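Local coordinates for protein phosphomethylpyrimidine kinase (Pyrococcus furiosus, PDB 2PB9) that probably makes hydroxymethylpyrimidine diphosphate and, through the C-terminal ThiN domain seen here, joins it to thiazole phosphate to give thiamine phosphate, at residues E18-L27 against V179-I187; R26-Y37 against R93-I104. All coordinates share one frame; numbering follows the deposited sequence.

Interaction 1. Residues E18-L27 against V179-I187; sequences EFESINPVRL and VLEKIKMLI
The Phe-19 ring meets helix 176-185 with its edge: Leu-180 CD1 and Ile-183 CG2 both lie near the ring plane, Ile-183 CG2 at 4.1 Å from Phe-19 CE1. Over one face of the ring sits Pro-24, from the turn that follows the first helix. The other flat group, the Arg-26 guanidinium, turns an edge toward Leu-186 O, but at 3.8 Å from NH1 to that oxygen the approach is loose. Ile-22 and Leu-180 run antiparallel alongside one another, bringing Ile-22 CD1 to 3.9 Å from Leu-180 CD1; the same CD1 also reaches Ile-183 CG2 and, further off, Ile-187 CD1. Further along the segment, Leu-27 and Leu-186 come tip to tip, with Leu-27 CD1 3.5 Å from Leu-186 CD2. Ile-183 CG2 is thus shared by Phe-19, Ile-22 and Leu-27, and so links the helix end to the segment after it. Strand 94-98 lies beneath this layer, Phe-19 resting on Ile-96 and Leu-186 on Ile-98. At the far margin Glu-18 OE2 and Lys-184 NZ form a salt bridge of 2.9 Å. The glutamate runs out extended, CG opposite the backbone N (chi1 -179°), whereas the lysine bends at its last two torsions (chi4 58°), which turns the ammonium back to the carboxylate; the two side chains meet roughly perpendicular. Within the first helix Ser-21 OG and Ile-22 N both bond to Glu-18 O. The end of helix 5-21 and the loop after it thus pack on helix 176-185, on one side of the ThiN-domain sheet. Between the segments the contact has one ion pair, at its margin, and no hydrogen bond, so its cohesion is mostly aliphatic and aromatic burial.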
loop_
_atom_site.group_PDB
_atom_site.type_symbol
_atom_site.label_atom_id
_atom_site.label_comp_id
_atom_site.label_asym_id
_atom_site.label_seq_id
_atom_site.Cartn_x
_atom_site.Cartn_y
_atom_site.Cartn_z
ATOM N N GLU A 18 -7.811 -16.320 32.610
ATOM C CA GLU A 18 -7.662 -15.037 33.268
ATOM C C GLU A 18 -7.674 -13.894 32.245
ATOM O O GLU A 18 -8.209 -12.819 32.503
ATOM C CB GLU A 18 -6.381 -14.995 34.106
ATOM C CG GLU A 18 -6.207 -13.668 34.831
ATOM C CD GLU A 18 -5.071 -13.672 35.838
ATOM O OE1 GLU A 18 -3.970 -14.155 35.502
ATOM O OE2 GLU A 18 -5.270 -13.175 36.967
ATOM N N PHE A 19 -7.059 -14.139 31.088
ATOM C CA PHE A 19 -7.100 -13.107 30.066
ATOM C C PHE A 19 -8.521 -12.662 29.743
ATOM O O PHE A 19 -8.848 -11.504 29.749
ATOM C CB PHE A 19 -6.407 -13.582 28.791
ATOM C CG PHE A 19 -6.533 -12.618 27.652
ATOM C CD1 PHE A 19 -5.782 -11.455 27.628
ATOM C CD2 PHE A 19 -7.406 -12.872 26.610
ATOM C CE1 PHE A 19 -5.899 -10.562 26.581
ATOM C CE2 PHE A 19 -7.529 -11.982 25.560
ATOM C CZ PHE A 19 -6.774 -10.825 25.545
ATOM N N GLU A 20 -9.364 -13.688 29.563
ATOM C CA GLU A 20 -10.780 -13.462 29.304
ATOM C C GLU A 20 -11.446 -12.715 30.459
ATOM O O GLU A 20 -12.195 -11.770 30.238
ATOM C CB GLU A 20 -11.519 -14.788 29.113
ATOM C CG GLU A 20 -11.207 -15.530 27.850
ATOM C CD GLU A 20 -12.003 -16.810 27.745
ATOM O OE1 GLU A 20 -11.929 -17.619 28.699
ATOM O OE2 GLU A 20 -12.696 -17.018 26.722
ATOM N N SER A 21 -11.176 -13.142 31.688
ATOM C CA SER A 21 -11.791 -12.503 32.841
ATOM C C SER A 21 -11.503 -11.003 32.919
ATOM O O SER A 21 -12.399 -10.222 33.239
ATOM C CB SER A 21 -11.366 -13.198 34.146
ATOM O OG SER A 21 -10.068 -12.811 34.560
ATOM N N ILE A 22 -10.278 -10.585 32.622
ATOM C CA ILE A 22 -9.961 -9.156 32.669
ATOM C C ILE A 22 -10.650 -8.405 31.533
ATOM O O ILE A 22 -10.570 -7.183 31.442
ATOM C CB ILE A 22 -8.434 -8.894 32.619
ATOM C CG1 ILE A 22 -7.829 -9.441 31.327
ATOM C CG2 ILE A 22 -7.763 -9.533 33.832
ATOM C CD1 ILE A 22 -6.330 -9.216 31.228
ATOM N N ASN A 23 -11.326 -9.162 30.672
ATOM C CA ASN A 23 -12.089 -8.619 29.548
ATOM C C ASN A 23 -11.403 -7.534 28.720
ATOM O O ASN A 23 -11.818 -6.375 28.734
ATOM C CB ASN A 23 -13.429 -8.083 30.056
ATOM C CG ASN A 23 -14.291 -7.515 28.942
ATOM O OD1 ASN A 23 -14.613 -8.211 27.978
ATOM N ND2 ASN A 23 -14.665 -6.242 29.068
ATOM N N PRO A 24 -10.357 -7.906 27.968
ATOM C CA PRO A 24 -9.575 -7.011 27.110
ATOM C C PRO A 24 -10.134 -6.910 25.688
ATOM O O PRO A 24 -9.532 -7.402 24.734
ATOM C CB PRO A 24 -8.210 -7.666 27.129
ATOM C CG PRO A 24 -8.585 -9.121 27.054
ATOM C CD PRO A 24 -9.726 -9.237 28.043
ATOM N N VAL A 25 -11.282 -6.267 25.541
ATOM C CA VAL A 25 -11.896 -6.146 24.230
ATOM C C VAL A 25 -11.163 -5.171 23.306
ATOM O O VAL A 25 -10.943 -5.473 22.132
ATOM C CB VAL A 25 -13.373 -5.712 24.356
ATOM C CG1 VAL A 25 -14.107 -5.967 23.045
ATOM C CG2 VAL A 25 -14.031 -6.464 25.500
ATOM N N ARG A 26 -10.774 -4.009 23.823
ATOM C CA ARG A 26 -10.094 -3.030 22.984
ATOM C C ARG A 26 -8.785 -3.540 22.408
ATOM O O ARG A 26 -8.308 -3.007 21.404
ATOM C CB ARG A 26 -9.822 -1.738 23.760
ATOM C CG ARG A 26 -8.789 -1.866 24.866
ATOM C CD ARG A 26 -8.654 -0.555 25.648
ATOM N NE ARG A 26 -7.785 0.427 24.995
ATOM C CZ ARG A 26 -6.539 0.693 25.381
ATOM N NH1 ARG A 26 -6.011 0.051 26.421
ATOM N NH2 ARG A 26 -5.819 1.604 24.732
ATOM N N LEU A 27 -8.216 -4.571 23.034
ATOM C CA LEU A 27 -6.938 -5.129 22.593
ATOM C C LEU A 27 -7.015 -6.258 21.563
ATOM O O LEU A 27 -5.994 -6.688 21.037
ATOM C CB LEU A 27 -6.139 -5.620 23.808
ATOM C CG LEU A 27 -5.752 -4.599 24.887
ATOM C CD1 LEU A 27 -4.863 -5.257 25.941
ATOM C CD2 LEU A 27 -5.023 -3.426 24.245
ATOM N N VAL A 179 3.477 -12.991 30.432
ATOM C CA VAL A 179 2.874 -12.326 29.297
ATOM C C VAL A 179 1.624 -11.634 29.825
ATOM O O VAL A 179 1.470 -10.413 29.707
ATOM C CB VAL A 179 2.499 -13.339 28.183
ATOM C CG1 VAL A 179 1.686 -12.646 27.095
ATOM C CG2 VAL A 179 3.768 -13.954 27.578
ATOM N N LEU A 180 0.744 -12.418 30.437
ATOM C CA LEU A 180 -0.486 -11.869 30.982
ATOM C C LEU A 180 -0.239 -10.684 31.908
ATOM O O LEU A 180 -1.088 -9.802 32.033
ATOM C CB LEU A 180 -1.264 -12.939 31.735
ATOM C CG LEU A 180 -2.615 -12.425 32.227
ATOM C CD1 LEU A 180 -3.366 -11.731 31.096
ATOM C CD2 LEU A 180 -3.412 -13.582 32.767
ATOM N N GLU A 181 0.923 -10.652 32.553
ATOM C CA GLU A 181 1.218 -9.561 33.464
ATOM C C GLU A 181 1.467 -8.259 32.715
ATOM O O GLU A 181 1.063 -7.197 33.178
ATOM C CB GLU A 181 2.404 -9.925 34.362
ATOM C CG GLU A 181 2.121 -11.168 35.221
ATOM C CD GLU A 181 3.178 -11.448 36.294
ATOM O OE1 GLU A 181 3.289 -10.639 37.244
ATOM O OE2 GLU A 181 3.887 -12.480 36.194
ATOM N N LYS A 182 2.112 -8.330 31.557
ATOM C CA LYS A 182 2.375 -7.125 30.773
ATOM C C LYS A 182 1.034 -6.579 30.296
ATOM O O LYS A 182 0.807 -5.372 30.264
ATOM C CB LYS A 182 3.230 -7.443 29.540
ATOM C CG LYS A 182 4.553 -8.117 29.801
ATOM C CD LYS A 182 5.670 -7.117 29.935
ATOM C CE LYS A 182 6.990 -7.812 30.237
ATOM N NZ LYS A 182 6.929 -8.595 31.515
ATOM N N ILE A 183 0.147 -7.487 29.909
ATOM C CA ILE A 183 -1.164 -7.098 29.420
ATOM C C ILE A 183 -1.943 -6.395 30.518
ATOM O O ILE A 183 -2.575 -5.359 30.285
ATOM C CB ILE A 183 -1.955 -8.328 28.929
ATOM C CG1 ILE A 183 -1.220 -8.967 27.748
ATOM C CG2 ILE A 183 -3.370 -7.925 28.527
ATOM C CD1 ILE A 183 -1.020 -8.034 26.562
ATOM N N LYS A 184 -1.897 -6.965 31.718
ATOM C CA LYS A 184 -2.587 -6.386 32.858
ATOM C C LYS A 184 -2.157 -4.928 33.022
ATOM O O LYS A 184 -2.998 -4.049 33.237
ATOM C CB LYS A 184 -2.280 -7.195 34.124
ATOM C CG LYS A 184 -3.109 -8.489 34.266
ATOM C CD LYS A 184 -2.534 -9.405 35.348
ATOM C CE LYS A 184 -3.605 -9.946 36.299
ATOM N NZ LYS A 184 -4.674 -10.709 35.604
HETATM N N MSE A 185 -0.854 -4.675 32.900
HETATM C CA MSE A 185 -0.307 -3.321 33.020
HETATM C C MSE A 185 -0.946 -2.400 31.992
HETATM O O MSE A 185 -1.341 -1.269 32.296
HETATM C CB MSE A 185 1.201 -3.319 32.766
HETATM C CG MSE A 185 2.069 -3.914 33.848
HETATM SE SE MSE A 185 3.942 -3.853 33.295
HETATM C CE MSE A 185 4.310 -5.765 33.266
ATOM N N LEU A 186 -1.025 -2.906 30.766
ATOM C CA LEU A 186 -1.583 -2.171 29.639
ATOM C C LEU A 186 -2.954 -1.584 29.938
ATOM O O LEU A 186 -3.461 -0.758 29.185
ATOM C CB LEU A 186 -1.663 -3.088 28.419
ATOM C CG LEU A 186 -1.894 -2.410 27.073
ATOM C CD1 LEU A 186 -0.823 -1.358 26.842
ATOM C CD2 LEU A 186 -1.866 -3.453 25.971
ATOM N N ILE A 187 -3.555 -2.018 31.038
ATOM C CA ILE A 187 -4.858 -1.513 31.441
ATOM C C ILE A 187 -4.710 -0.584 32.664
ATOM O O ILE A 187 -5.040 0.621 32.537
ATOM C CB ILE A 187 -5.802 -2.676 31.778
ATOM C CG1 ILE A 187 -5.759 -3.716 30.656
ATOM C CG2 ILE A 187 -7.212 -2.157 31.957
ATOM C CD1 ILE A 187 -6.680 -4.891 30.889
#

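Interaction 2. Residues R26-Y37 against R93-I104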
loop_
_atom_site.group_PDB
_atom_site.type_symbol
_atom_site.label_atom_id
_atom_site.label_comp_id
_atom_site.label_asym_id
_atom_site.label_seq_id
_atom_site.Cartn_x
_atom_site.Cartn_y
_atom_site.Cartn_z
ATOM N N ARG A 26 -10.774 -4.009 23.823
ATOM C CA ARG A 26 -10.094 -3.030 22.984
ATOM C C ARG A 26 -8.785 -3.540 22.408
ATOM O O ARG A 26 -8.308 -3.007 21.404
ATOM C CB ARG A 26 -9.822 -1.738 23.760
ATOM C CG ARG A 26 -8.789 -1.866 24.866
ATOM C CD ARG A 26 -8.654 -0.555 25.648
ATOM N NE ARG A 26 -7.785 0.427 24.995
ATOM C CZ ARG A 26 -6.539 0.693 25.381
ATOM N NH1 ARG A 26 -6.011 0.051 26.421
ATOM N NH2 ARG A 26 -5.819 1.604 24.732
ATOM N N LEU A 27 -8.216 -4.571 23.034
ATOM C CA LEU A 27 -6.938 -5.129 22.593
ATOM C C LEU A 27 -7.015 -6.258 21.563
ATOM O O LEU A 27 -5.994 -6.688 21.037
ATOM C CB LEU A 27 -6.139 -5.620 23.808
ATOM C CG LEU A 27 -5.752 -4.599 24.887
ATOM C CD1 LEU A 27 -4.863 -5.257 25.941
ATOM C CD2 LEU A 27 -5.023 -3.426 24.245
ATOM N N ILE A 28 -8.216 -6.735 21.269
ATOM C CA ILE A 28 -8.391 -7.828 20.326
ATOM C C ILE A 28 -8.500 -7.371 18.874
ATOM O O ILE A 28 -9.368 -6.568 18.542
ATOM C CB ILE A 28 -9.676 -8.638 20.670
ATOM C CG1 ILE A 28 -9.575 -9.207 22.086
ATOM C CG2 ILE A 28 -9.885 -9.763 19.660
ATOM C CD1 ILE A 28 -8.622 -10.342 22.223
ATOM N N PRO A 29 -7.618 -7.869 17.989
ATOM C CA PRO A 29 -7.695 -7.469 16.579
ATOM C C PRO A 29 -8.862 -8.182 15.881
ATOM O O PRO A 29 -9.604 -8.940 16.516
ATOM C CB PRO A 29 -6.340 -7.896 16.020
ATOM C CG PRO A 29 -5.996 -9.098 16.843
ATOM C CD PRO A 29 -6.407 -8.677 18.240
ATOM N N GLU A 30 -9.015 -7.948 14.579
ATOM C CA GLU A 30 -10.091 -8.559 13.815
ATOM C C GLU A 30 -9.832 -10.018 13.478
ATOM O O GLU A 30 -10.772 -10.812 13.383
ATOM C CB GLU A 30 -10.342 -7.775 12.523
ATOM C CG GLU A 30 -11.055 -6.460 12.746
ATOM C CD GLU A 30 -12.428 -6.651 13.373
ATOM O OE1 GLU A 30 -13.440 -6.601 12.634
ATOM O OE2 GLU A 30 -12.489 -6.865 14.612
ATOM N N VAL A 31 -8.562 -10.366 13.301
ATOM C CA VAL A 31 -8.176 -11.731 12.968
ATOM C C VAL A 31 -8.189 -12.625 14.212
ATOM O O VAL A 31 -8.056 -13.854 14.123
ATOM C CB VAL A 31 -6.771 -11.758 12.306
ATOM C CG1 VAL A 31 -6.757 -10.819 11.125
ATOM C CG2 VAL A 31 -5.692 -11.355 13.304
ATOM N N GLY A 32 -8.364 -11.993 15.370
ATOM C CA GLY A 32 -8.410 -12.727 16.621
ATOM C C GLY A 32 -7.085 -12.752 17.361
ATOM O O GLY A 32 -6.019 -12.532 16.783
ATOM N N THR A 33 -7.147 -13.011 18.658
ATOM C CA THR A 33 -5.937 -13.078 19.445
ATOM C C THR A 33 -5.613 -14.527 19.809
ATOM O O THR A 33 -6.492 -15.304 20.203
ATOM C CB THR A 33 -6.053 -12.228 20.741
ATOM O OG1 THR A 33 -5.965 -10.840 20.401
ATOM C CG2 THR A 33 -4.931 -12.582 21.738
ATOM N N ASN A 34 -4.347 -14.885 19.638
ATOM C CA ASN A 34 -3.890 -16.205 19.994
ATOM C C ASN A 34 -2.808 -16.013 21.059
ATOM O O ASN A 34 -2.013 -15.074 21.002
ATOM C CB ASN A 34 -3.345 -16.943 18.771
ATOM C CG ASN A 34 -3.581 -18.445 18.852
ATOM O OD1 ASN A 34 -3.606 -19.129 17.836
ATOM N ND2 ASN A 34 -3.757 -18.960 20.064
ATOM N N PHE A 35 -2.808 -16.901 22.041
ATOM C CA PHE A 35 -1.874 -16.851 23.151
ATOM C C PHE A 35 -1.153 -18.199 23.107
ATOM O O PHE A 35 -1.793 -19.257 23.162
ATOM C CB PHE A 35 -2.690 -16.673 24.437
ATOM C CG PHE A 35 -1.891 -16.247 25.633
ATOM C CD1 PHE A 35 -2.542 -15.929 26.827
ATOM C CD2 PHE A 35 -0.500 -16.197 25.596
ATOM C CE1 PHE A 35 -1.823 -15.571 27.973
ATOM C CE2 PHE A 35 0.235 -15.842 26.733
ATOM C CZ PHE A 35 -0.432 -15.530 27.925
ATOM N N VAL A 36 0.171 -18.173 22.984
ATOM C CA VAL A 36 0.913 -19.426 22.897
ATOM C C VAL A 36 1.974 -19.661 23.951
ATOM O O VAL A 36 2.443 -18.736 24.618
ATOM C CB VAL A 36 1.603 -19.607 21.514
ATOM C CG1 VAL A 36 0.580 -19.527 20.417
ATOM C CG2 VAL A 36 2.708 -18.565 21.323
ATOM N N TYR A 37 2.337 -20.930 24.081
ATOM C CA TYR A 37 3.356 -21.367 25.015
ATOM C C TYR A 37 4.019 -22.579 24.371
ATOM O O TYR A 37 3.410 -23.637 24.210
ATOM C CB TYR A 37 2.727 -21.729 26.351
ATOM C CG TYR A 37 3.724 -21.906 27.472
ATOM C CD1 TYR A 37 5.054 -21.499 27.330
ATOM C CD2 TYR A 37 3.329 -22.468 28.692
ATOM C CE1 TYR A 37 5.964 -21.647 28.369
ATOM C CE2 TYR A 37 4.228 -22.616 29.737
ATOM C CZ TYR A 37 5.539 -22.206 29.568
ATOM O OH TYR A 37 6.411 -22.352 30.612
ATOM N N ARG A 93 9.254 -18.612 25.565
ATOM C CA ARG A 93 8.397 -19.457 24.757
ATOM C C ARG A 93 6.919 -19.175 24.872
ATOM O O ARG A 93 6.089 -20.043 24.604
ATOM C CB ARG A 93 8.658 -20.925 25.058
ATOM C CG ARG A 93 9.159 -21.205 26.441
ATOM C CD ARG A 93 10.333 -22.144 26.334
ATOM N NE ARG A 93 10.463 -22.964 27.525
ATOM C CZ ARG A 93 9.567 -23.862 27.918
ATOM N NH1 ARG A 93 8.466 -24.064 27.209
ATOM N NH2 ARG A 93 9.778 -24.555 29.026
ATOM N N SER A 94 6.591 -17.956 25.274
ATOM C CA SER A 94 5.206 -17.543 25.381
ATOM C C SER A 94 5.103 -16.216 24.651
ATOM O O SER A 94 6.092 -15.487 24.523
ATOM C CB SER A 94 4.797 -17.364 26.841
ATOM O OG SER A 94 3.407 -17.082 26.937
ATOM N N ALA A 95 3.909 -15.912 24.160
ATOM C CA ALA A 95 3.677 -14.665 23.448
ATOM C C ALA A 95 2.185 -14.494 23.238
ATOM O O ALA A 95 1.406 -15.403 23.519
ATOM C CB ALA A 95 4.404 -14.680 22.091
ATOM N N ILE A 96 1.796 -13.324 22.752
ATOM C CA ILE A 96 0.395 -13.034 22.472
ATOM C C ILE A 96 0.303 -11.866 21.497
ATOM O O ILE A 96 1.091 -10.918 21.566
ATOM C CB ILE A 96 -0.386 -12.684 23.763
ATOM C CG1 ILE A 96 -1.869 -12.546 23.446
ATOM C CG2 ILE A 96 0.115 -11.376 24.359
ATOM C CD1 ILE A 96 -2.723 -12.358 24.675
ATOM N N ASN A 97 -0.631 -11.935 20.562
ATOM C CA ASN A 97 -0.759 -10.833 19.631
ATOM C C ASN A 97 -2.028 -10.046 19.923
ATOM O O ASN A 97 -3.118 -10.613 20.077
ATOM C CB ASN A 97 -0.744 -11.315 18.166
ATOM C CG ASN A 97 -1.944 -12.182 17.803
ATOM O OD1 ASN A 97 -1.961 -13.384 18.069
ATOM N ND2 ASN A 97 -2.953 -11.572 17.187
ATOM N N ILE A 98 -1.870 -8.733 20.030
ATOM C CA ILE A 98 -3.000 -7.872 20.290
ATOM C C ILE A 98 -3.101 -6.801 19.226
ATOM O O ILE A 98 -2.156 -6.553 18.478
ATOM C CB ILE A 98 -2.890 -7.210 21.663
ATOM C CG1 ILE A 98 -1.565 -6.459 21.780
ATOM C CG2 ILE A 98 -2.986 -8.268 22.749
ATOM C CD1 ILE A 98 -1.417 -5.689 23.094
ATOM N N ARG A 99 -4.273 -6.180 19.172
ATOM C CA ARG A 99 -4.585 -5.121 18.226
ATOM C C ARG A 99 -3.595 -3.952 18.273
ATOM O O ARG A 99 -3.049 -3.631 19.331
ATOM C CB ARG A 99 -5.997 -4.601 18.516
ATOM C CG ARG A 99 -6.617 -3.803 17.399
ATOM C CD ARG A 99 -8.073 -3.576 17.684
ATOM N NE ARG A 99 -8.262 -2.711 18.845
ATOM C CZ ARG A 99 -8.154 -1.384 18.819
ATOM N NH1 ARG A 99 -7.861 -0.754 17.686
ATOM N NH2 ARG A 99 -8.332 -0.686 19.932
ATOM N N TYR A 100 -3.369 -3.323 17.120
ATOM C CA TYR A 100 -2.483 -2.167 17.040
ATOM C C TYR A 100 -3.311 -0.906 16.780
ATOM O O TYR A 100 -4.342 -0.950 16.109
ATOM C CB TYR A 100 -1.457 -2.317 15.902
ATOM C CG TYR A 100 -0.643 -1.049 15.640
ATOM C CD1 TYR A 100 0.574 -0.821 16.295
ATOM C CD2 TYR A 100 -1.138 -0.036 14.808
ATOM C CE1 TYR A 100 1.271 0.386 16.140
ATOM C CE2 TYR A 100 -0.456 1.172 14.648
ATOM C CZ TYR A 100 0.745 1.380 15.319
ATOM O OH TYR A 100 1.398 2.601 15.203
ATOM N N SER A 101 -2.849 0.213 17.324
ATOM C CA SER A 101 -3.489 1.516 17.131
ATOM C C SER A 101 -2.611 2.549 17.831
ATOM O O SER A 101 -1.848 2.201 18.738
ATOM C CB SER A 101 -4.916 1.540 17.702
ATOM O OG SER A 101 -4.922 1.720 19.103
ATOM N N ARG A 102 -2.701 3.803 17.397
ATOM C CA ARG A 102 -1.903 4.876 17.986
ATOM C C ARG A 102 -1.960 4.862 19.503
ATOM O O ARG A 102 -0.940 4.875 20.182
ATOM C CB ARG A 102 -2.380 6.242 17.479
ATOM C CG ARG A 102 -3.893 6.455 17.537
ATOM C CD ARG A 102 -4.255 7.947 17.693
ATOM N NE ARG A 102 -5.694 8.172 17.516
ATOM C CZ ARG A 102 -6.245 8.719 16.427
ATOM N NH1 ARG A 102 -5.484 9.121 15.399
ATOM N NH2 ARG A 102 -7.568 8.845 16.353
ATOM N N GLU A 103 -3.171 4.817 20.030
ATOM C CA GLU A 103 -3.363 4.823 21.465
ATOM C C GLU A 103 -2.639 3.684 22.177
ATOM O O GLU A 103 -1.850 3.922 23.098
ATOM C CB GLU A 103 -4.855 4.765 21.774
ATOM C CG GLU A 103 -5.225 5.289 23.139
ATOM C CD GLU A 103 -6.656 5.790 23.185
ATOM O OE1 GLU A 103 -6.989 6.708 22.401
ATOM O OE2 GLU A 103 -7.448 5.265 23.999
ATOM N N ILE A 104 -2.893 2.452 21.745
ATOM C CA ILE A 104 -2.275 1.299 22.383
ATOM C C ILE A 104 -0.760 1.354 22.333
ATOM O O ILE A 104 -0.090 1.150 23.343
ATOM C CB ILE A 104 -2.775 -0.016 21.750
ATOM C CG1 ILE A 104 -4.296 -0.112 21.925
ATOM C CG2 ILE A 104 -2.083 -1.212 22.404
ATOM C CD1 ILE A 104 -4.914 -1.322 21.308
#
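Arg-26 O is gripped side-on by Arg-99, whose NE (2.6 Å) and NH2 (2.7 Å) both donate to it, and the oxygen lies close to the guanidinium plane. This grip lies beyond the antiparallel pairing of strands 35-37 and 94-98, neighbours inside the mixed sheet of the ThiN domain. The Arg-99 side chain bends at chi3 (67°) to bring its edge to this carbonyl, while one face takes Ile-104 CD1. Next in the chain, Leu-27 O accepts from Arg-99 N. A leucine in place of Arg-99 would probably leave Arg-26 O without both side-chain donors, the backbone bond to Leu-27 O remaining.

Val-36 and Ala-95 form the hydrogen-bonded pair, facing helix 77-86; Phe-35 with Ile-96 and Tyr-37 with Ser-94 are non-hydrogen-bonded pairs facing helix 176-185. Ile-96 CD1 lies over one face of Phe-35, offset toward the rim.

Ahead of strand 35-38, Asn-97 ties the preceding loop to its own strand: ND2 donates to a lone pair of Gly-32 O (3.2 Å), OD1 accepts from Asn-34 N, above the plane of the side-chain carbonyl, and Asn-97 O takes Thr-33 OG1 (2.9 Å). A phosphate, probably from the crystallisation liquor, lies beside Asn-34. In the outer loop Glu-30 forms a salt bridge with Arg-56 of a neighbouring subunit.

At the other end Tyr-37 OH lies over one face of the Arg-93 guanidinium, the two planes 21° apart. Val-36 O accepts from both Ser-94 OG, almost straight on at 3.0 Å, and Ala-95 N.

Overall arrangement
From the N terminus, helix 5-21 runs into the loop that follows it and then into strand 35-38. Interaction 1 brings the end of that first helix and the start of the loop against the last helix, 176-185, closing a loop of 151 residues near the two ends of the domain. Interaction 2 closes a shorter loop of 55 residues and is nested inside it, pairing strand 35-38 with strand 94-98 and continuing to the start of helix 102-114. Arg-26 and Leu-27 serve both contacts. The two touch where Val-179 packs on Phe-35, Ser-94 and Ile-96, laying the terminal helix over the sheet.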